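Long-range contact in lytic polysaccharide monooxygenase ([Kitasatospora] papulosa, PDB 6NDQ), which probably cleaves cellulose or a related polysaccharide by copper-dependent oxidation: residues A[1-5]-A[48-52]. Numbering follows the deposited sequence.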
loop_
_atom_site.group_PDB
_atom_site.type_symbol
_atom_site.label_atom_id
_atom_site.label_comp_id
_atom_site.label_asym_id
_atom_site.label_seq_id
_atom_site.Cartn_x
_atom_site.Cartn_y
_atom_site.Cartn_z
ATOM N N HIS A 1 13.706 6.462 -1.655
ATOM C CA HIS A 1 12.796 5.332 -1.494
ATOM C C HIS A 1 11.908 5.554 -0.264
ATOM O O HIS A 1 12.222 6.392 0.578
ATOM C CB HIS A 1 13.588 4.030 -1.378
ATOM C CG HIS A 1 14.560 3.818 -2.497
ATOM N ND1 HIS A 1 14.705 4.709 -3.540
ATOM C CD2 HIS A 1 15.432 2.810 -2.742
ATOM C CE1 HIS A 1 15.626 4.262 -4.376
ATOM N NE2 HIS A 1 16.080 3.109 -3.918
ATOM N N GLY A 2 10.798 4.827 -0.169
ATOM C CA GLY A 2 9.873 5.037 0.932
ATOM C C GLY A 2 8.573 4.286 0.709
ATOM O O GLY A 2 8.511 3.368 -0.114
ATOM N N SER A 3 7.535 4.696 1.450
ATOM C CA SER A 3 6.244 4.011 1.432
ATOM C C SER A 3 5.184 4.953 1.999
ATOM O O SER A 3 5.477 6.085 2.402
ATOM C CB SER A 3 6.297 2.702 2.239
ATOM O OG SER A 3 5.124 1.920 2.020
ATOM N N VAL A 4 3.937 4.481 1.983
ATOM C CA VAL A 4 2.838 5.136 2.674
ATOM C C VAL A 4 2.910 4.689 4.131
ATOM O O VAL A 4 2.926 3.482 4.409
ATOM C CB VAL A 4 1.482 4.768 2.051
ATOM C CG1 VAL A 4 0.343 5.347 2.920
ATOM C CG2 VAL A 4 1.327 5.298 0.636
ATOM N N VAL A 5 3.009 5.657 5.052
ATOM C CA VAL A 5 3.154 5.359 6.477
ATOM C C VAL A 5 1.861 5.634 7.224
ATOM O O VAL A 5 1.688 5.145 8.356
ATOM C CB VAL A 5 4.307 6.165 7.108
ATOM C CG1 VAL A 5 5.609 5.857 6.370
ATOM C CG2 VAL A 5 3.991 7.667 7.049
ATOM N N TRP A 48 11.196 -2.712 3.169
ATOM C CA TRP A 48 9.853 -2.181 2.978
ATOM C C TRP A 48 9.849 -0.977 2.049
ATOM O O TRP A 48 8.885 -0.771 1.307
ATOM C CB TRP A 48 9.261 -1.816 4.338
ATOM C CG TRP A 48 10.102 -0.810 5.087
ATOM C CD1 TRP A 48 11.114 -1.077 5.969
ATOM C CD2 TRP A 48 10.017 0.623 4.994
ATOM N NE1 TRP A 48 11.660 0.103 6.432
ATOM C CE2 TRP A 48 10.997 1.156 5.855
ATOM C CE3 TRP A 48 9.201 1.506 4.274
ATOM C CZ2 TRP A 48 11.190 2.535 6.013
ATOM C CZ3 TRP A 48 9.400 2.881 4.433
ATOM C CH2 TRP A 48 10.379 3.372 5.302
ATOM N N ASN A 49 10.933 -0.196 2.042
ATOM C CA ASN A 49 10.965 1.040 1.270
ATOM C C ASN A 49 11.256 0.814 -0.200
ATOM O O ASN A 49 11.336 1.798 -0.932
ATOM C CB ASN A 49 11.996 2.024 1.859
ATOM C CG ASN A 49 13.455 1.608 1.614
ATOM O OD1 ASN A 49 13.754 0.560 1.033
ATOM N ND2 ASN A 49 14.373 2.448 2.070
ATOM N N GLY A 50 11.407 -0.441 -0.642
ATOM C CA GLY A 50 11.810 -0.702 -2.011
ATOM C C GLY A 50 10.742 -1.252 -2.944
ATOM O O GLY A 50 11.080 -1.880 -3.952
ATOM N N LEU A 51 9.459 -1.001 -2.666
ATOM C CA LEU A 51 8.376 -1.635 -3.427
ATOM C C LEU A 51 8.073 -0.828 -4.692
ATOM O O LEU A 51 7.044 -0.156 -4.816
ATOM C CB LEU A 51 7.127 -1.794 -2.550
ATOM C CG LEU A 51 6.267 -3.038 -2.845
ATOM C CD1 LEU A 51 5.131 -3.238 -1.814
ATOM C CD2 LEU A 51 5.692 -3.045 -4.264
ATOM N N TYR A 52 8.980 -0.924 -5.678
ATOM C CA TYR A 52 8.851 -0.154 -6.906
ATOM C C TYR A 52 9.230 -0.997 -8.120
ATOM O O TYR A 52 9.960 -1.992 -8.015
ATOM C CB TYR A 52 9.727 1.120 -6.897
ATOM C CG TYR A 52 11.221 0.857 -6.871
ATOM C CD1 TYR A 52 11.922 0.566 -8.043
ATOM C CD2 TYR A 52 11.931 0.904 -5.679
ATOM C CE1 TYR A 52 13.292 0.326 -8.013
ATOM C CE2 TYR A 52 13.299 0.665 -5.640
ATOM C CZ TYR A 52 13.969 0.376 -6.809
ATOM O OH TYR A 52 15.324 0.137 -6.765
HETATM O O HOH W 1 8.022 0.846 -0.625
HETATM O O HOH W 2 5.689 -0.193 0.856
#
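Tyr52 turns the edge of its ring toward one face of the His1 imidazole, an edge-to-face pair with centroids 5.3 Å apart and planes at 58°. The leading atom, Tyr52 CE2, stands 4.0 Å above the imidazole plane, toward the rim, nearest to His1 NE2. His108 meets the His1 ring, and Tyr177 meets the Tyr52 ring and also touches His1. At the other end Trp48 presents the edge of its indole to Ser3: CB of Ser3 lies close to the ring plane, 3.7 Å from Trp48 CE3. One face of this indole carries Asn49 CB, while Trp15 stacks on the ring and Tyr12 meets it edge-to-face.

Between the aromatic ends, Asn49 O lies 3.2 Å from Gly2 N, but the N-H...O angle is only 128° and the bond is weak. The same carbonyl oxygen touches His1 CB. Water also joins the two segments: one molecule lies within hydrogen-bonding distance of Gly2 O (2.6 Å) and Trp48 O (2.7 Å) and accepts from Leu51 N, at the centre of an inverse gamma turn. A second water sits against Ser3 OG, with a longer, less certain contact to Trp48 O; the first torsion of Ser3 sets OG anti to its own nitrogen (chi1 -169°), and OG also bonds Ser9 OG.

The loop after helix 43-46 thus lies against the start of strand 2-6. In this family the N-terminal histidine and a second histidine, here probably His108, form the copper-binding histidine brace. Tyr52 therefore packs an edge atom on the imidazole of a probable copper ligand, while weak and water-mediated polar links join the loop to Gly2 and Ser3.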